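Local coordinates for SusD superfamily protein (Bacteroides vulgatus ATCC 8482, PDB 3JQ0) that probably binds nutrient glycans at the outer membrane, as expected of a SusD-family protein, although its own substrate is not established, at residues K447-Y450 and D451-L454; L455-D458 and Y459-Q462. One frame throughout, in Å; residues are numbered along the deposited sequence.

Overall arrangement
Two short helices that follow each other in the chain, 448-455 and 457-463, meet at G456, and each contact is the local chemistry, three to four residues apart, of one of them and its N-terminal lead-in. Contact 1 lies in the core, its centre about 10 Å from that of the chain; contact 2 is partly buried, its centre about 19 Å from that of the chain. In both, the residue four positions after a tryptophan lays a CH group over the indole face, R453 CG on W449 and H461 CB on W457. In the interior, charged groups are paired off by protein and by water, whereas the outer helix offers its first turn to a sulfate. V460 joins the two, its CG1 lying 4.1 Å from W449 CZ3.

Contact 1 of 2, residues K447-Y450 and D451-L454; sequences KRWY and DIRL
K447 and D451 begin a run of four i to i+4 backbone bonds that winds 447-450 directly into 451-454 as the opening turns of helix 448-455. D451 N gives to K447 O at 2.9 Å, R453 N reaches W449 O at 165°, and I452 to R448 and L454 to Y450 fill in the ladder. The principal side-chain contact is W449 against R453. With its CG anti to the backbone N (chi1 171°), the indole swings toward the next turn, where R453 CG sits over one face, 3.8 Å from the centroid of the five-membered ring, a CH-pi contact. R453 bends at chi2 and chi3, laying CD against W449 CZ2 at 3.6 Å. One water then accepts from both W449 NE1 and R453 NE, while R453 NH2 turns to R120 O. I452 CD1 meets W449 CE3 at 4.1 Å, and its CG2 lies over a face of the R448 guanidinium. A leucine in place of W449 would probably deprive the R453 methylenes of their aromatic platform and the water of one donor. A second water, 2.9 Å from R448 NH1 and 2.7 Å from D451 OD2, bridges those charges, which also have direct mates: D39 for R448 and R438 for D451. The buried charges are probably balanced by these salt bridges, which tie this helix to helix 430-441 and to the loop carrying D39.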
# COMPACT_ATOMS: atom_id res chain seq x y z
N LYS A 447 -0.84 1.71 -3.03
CA LYS A 447 -1.19 3.13 -2.89
C LYS A 447 -1.83 3.79 -4.12
O LYS A 447 -2.68 4.66 -3.94
CB LYS A 447 0.02 3.96 -2.51
CG LYS A 447 0.80 3.41 -1.31
CD LYS A 447 -0.04 3.21 -0.05
CE LYS A 447 0.80 2.74 1.12
NZ LYS A 447 0.01 2.43 2.36
N ARG A 448 -1.43 3.43 -5.34
CA ARG A 448 -1.73 4.23 -6.51
C ARG A 448 -3.21 4.41 -6.78
O ARG A 448 -3.62 5.52 -7.19
CB ARG A 448 -1.00 3.63 -7.73
CG ARG A 448 -1.28 4.30 -9.06
CD ARG A 448 -0.78 5.72 -9.18
NE ARG A 448 -0.83 6.13 -10.57
CZ ARG A 448 -0.42 7.33 -11.00
NH1 ARG A 448 -0.03 8.27 -10.17
NH2 ARG A 448 -0.39 7.57 -12.31
N TRP A 449 -4.00 3.34 -6.68
CA TRP A 449 -5.43 3.48 -6.89
C TRP A 449 -6.09 4.36 -5.84
O TRP A 449 -6.90 5.24 -6.16
CB TRP A 449 -6.07 2.09 -6.98
CG TRP A 449 -7.58 2.10 -6.97
CD1 TRP A 449 -8.37 1.76 -5.92
CD2 TRP A 449 -8.48 2.44 -8.06
NE1 TRP A 449 -9.70 1.84 -6.26
CE2 TRP A 449 -9.80 2.24 -7.56
CE3 TRP A 449 -8.30 2.84 -9.37
CZ2 TRP A 449 -10.91 2.48 -8.34
CZ3 TRP A 449 -9.39 3.07 -10.15
CH2 TRP A 449 -10.69 2.87 -9.63
N TYR A 450 -5.73 4.18 -4.59
CA TYR A 450 -6.27 5.03 -3.54
C TYR A 450 -5.84 6.48 -3.75
O TYR A 450 -6.62 7.39 -3.44
CB TYR A 450 -5.88 4.50 -2.18
CG TYR A 450 -6.61 3.29 -1.68
CD1 TYR A 450 -7.94 3.07 -1.96
CD2 TYR A 450 -6.01 2.39 -0.80
CE1 TYR A 450 -8.66 2.03 -1.38
CE2 TYR A 450 -6.71 1.35 -0.26
CZ TYR A 450 -8.05 1.19 -0.48
OH TYR A 450 -8.80 0.20 0.13
N ASP A 451 -4.62 6.73 -4.24
CA ASP A 451 -4.17 8.11 -4.50
C ASP A 451 -5.08 8.81 -5.49
O ASP A 451 -5.51 9.95 -5.30
CB ASP A 451 -2.75 8.11 -5.10
CG ASP A 451 -1.62 7.68 -4.18
OD1 ASP A 451 -1.81 7.66 -2.96
OD2 ASP A 451 -0.51 7.42 -4.75
N ILE A 452 -5.34 8.17 -6.63
CA ILE A 452 -6.13 8.80 -7.67
C ILE A 452 -7.58 8.91 -7.26
O ILE A 452 -8.26 9.89 -7.54
CB ILE A 452 -5.86 8.19 -9.07
CG1 ILE A 452 -6.36 6.75 -9.19
CG2 ILE A 452 -4.38 8.33 -9.41
CD1 ILE A 452 -6.06 6.10 -10.54
N ARG A 453 -8.09 7.89 -6.57
CA ARG A 453 -9.45 7.93 -6.04
C ARG A 453 -9.63 9.11 -5.07
O ARG A 453 -10.66 9.81 -5.13
CB ARG A 453 -9.77 6.64 -5.31
CG ARG A 453 -10.16 5.50 -6.25
CD ARG A 453 -11.63 5.54 -6.61
NE ARG A 453 -12.46 5.09 -5.47
CZ ARG A 453 -13.45 5.74 -4.90
NH1 ARG A 453 -13.78 6.98 -5.28
NH2 ARG A 453 -14.10 5.16 -3.91
N LEU A 454 -8.66 9.35 -4.20
CA LEU A 454 -8.74 10.49 -3.26
C LEU A 454 -8.95 11.79 -4.02
O LEU A 454 -9.85 12.58 -3.67
CB LEU A 454 -7.50 10.57 -2.43
CG LEU A 454 -7.35 11.84 -1.60
CD1 LEU A 454 -8.47 12.01 -0.52
CD2 LEU A 454 -5.99 11.84 -0.94
O HOH W 1 0.23 8.22 -7.27
O HOH W 2 -12.44 2.22 -5.03

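Contact 2 of 2, residues L455-D458 and Y459-Q462; sequences LGWD and YVHQ. With SO4 (sulfate ion), chain G.
G456 is the first residue beyond helix 448-455 to leave helical angles and also the N-cap of helix 457-463, and its O receives two amides of 459-462: V460 N at 3.0 Å, nearly straight at 173°, and Y459 N, whose bond is weak. At its backbone angles, with phi at 117°, a side chain would be pressed against the preceding carbonyl O, and a CB would also collide with the sulfate. That ion, probably from the crystallisation liquor, takes the amide of W457 through O1 at 2.9 Å and is bonded as well to Q199. One turn on, H461 N bonds to W457 O and Q462 N to D458 O. Above this backbone W457 and H461 lie with planes 16° apart but slid so far that the rings barely overlap. H461 CB fills the place over the six-membered ring instead, 3.7 Å from its centroid, and W457 CZ2 comes over a face of the imidazole, 3.5 Å from CG. Both side chains hold CG anti to their own backbone N, which carries the two rings out alongside each other. V460 CG1 touches W457 CZ3 at 4.0 Å. On the other flank L455 CB packs against Y459 CD2 at 3.5 Å, and Y459 continues onto L431 and L435 of helix 430-441. An anion at the first amide of a helix is consistent with attraction to the positive end of the helix dipole, here helped by a glycine that lets the ion approach.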
# COMPACT_ATOMS: atom_id res chain seq x y z
N LEU A 455 -8.16 12.03 -5.05
CA LEU A 455 -8.23 13.30 -5.76
C LEU A 455 -9.40 13.45 -6.67
O LEU A 455 -9.79 14.59 -6.98
CB LEU A 455 -6.89 13.61 -6.45
CG LEU A 455 -5.74 13.94 -5.49
CD1 LEU A 455 -4.44 14.24 -6.28
CD2 LEU A 455 -6.06 15.06 -4.51
N GLY A 456 -10.01 12.34 -7.10
CA GLY A 456 -11.30 12.38 -7.74
C GLY A 456 -11.31 11.90 -9.18
O GLY A 456 -10.27 11.54 -9.74
N TRP A 457 -12.49 11.97 -9.79
CA TRP A 457 -12.72 11.37 -11.10
C TRP A 457 -11.72 11.89 -12.15
O TRP A 457 -11.24 11.11 -12.96
CB TRP A 457 -14.14 11.63 -11.59
CG TRP A 457 -14.36 11.28 -13.03
CD1 TRP A 457 -14.65 12.15 -14.06
CD2 TRP A 457 -14.23 9.99 -13.65
NE1 TRP A 457 -14.74 11.47 -15.25
CE2 TRP A 457 -14.51 10.14 -15.03
CE3 TRP A 457 -13.90 8.71 -13.18
CZ2 TRP A 457 -14.44 9.09 -15.93
CZ3 TRP A 457 -13.84 7.68 -14.07
CH2 TRP A 457 -14.10 7.87 -15.43
N ASP A 458 -11.40 13.18 -12.16
CA ASP A 458 -10.49 13.66 -13.20
C ASP A 458 -9.17 12.92 -13.20
O ASP A 458 -8.64 12.61 -14.26
CB ASP A 458 -10.25 15.14 -13.04
CG ASP A 458 -11.52 15.99 -13.26
OD1 ASP A 458 -12.44 15.53 -13.92
OD2 ASP A 458 -11.48 17.15 -12.82
N TYR A 459 -8.68 12.59 -11.99
CA TYR A 459 -7.44 11.87 -11.85
C TYR A 459 -7.61 10.36 -12.07
O TYR A 459 -6.78 9.73 -12.73
CB TYR A 459 -6.81 12.16 -10.49
CG TYR A 459 -6.48 13.62 -10.30
CD1 TYR A 459 -5.31 14.19 -10.76
CD2 TYR A 459 -7.41 14.50 -9.78
CE1 TYR A 459 -5.07 15.56 -10.64
CE2 TYR A 459 -7.21 15.84 -9.68
CZ TYR A 459 -6.02 16.38 -10.09
OH TYR A 459 -5.76 17.74 -9.97
N VAL A 460 -8.67 9.78 -11.53
CA VAL A 460 -9.02 8.40 -11.84
C VAL A 460 -9.05 8.18 -13.35
O VAL A 460 -8.54 7.16 -13.84
CB VAL A 460 -10.36 8.00 -11.19
CG1 VAL A 460 -10.82 6.64 -11.70
CG2 VAL A 460 -10.30 8.05 -9.69
N HIS A 461 -9.66 9.09 -14.09
CA HIS A 461 -9.83 8.92 -15.52
C HIS A 461 -8.51 9.07 -16.27
O HIS A 461 -8.31 8.42 -17.28
CB HIS A 461 -10.92 9.86 -15.97
CG HIS A 461 -11.33 9.69 -17.40
ND1 HIS A 461 -11.59 8.47 -17.97
CD2 HIS A 461 -11.58 10.61 -18.35
CE1 HIS A 461 -11.97 8.64 -19.22
NE2 HIS A 461 -11.95 9.93 -19.49
N GLN A 462 -7.64 9.94 -15.81
CA GLN A 462 -6.32 10.06 -16.41
C GLN A 462 -5.50 8.79 -16.25
O GLN A 462 -4.72 8.42 -17.14
CB GLN A 462 -5.50 11.21 -15.74
CG GLN A 462 -5.92 12.58 -16.08
CD GLN A 462 -5.10 13.69 -15.47
OE1 GLN A 462 -5.35 14.84 -15.83
NE2 GLN A 462 -4.17 13.41 -14.57
S SO4 G . -14.92 13.90 -7.64
O1 SO4 G . -14.89 12.59 -8.35
O2 SO4 G . -16.13 14.65 -7.86
O3 SO4 G . -14.72 13.59 -6.27
O4 SO4 G . -13.73 14.69 -7.98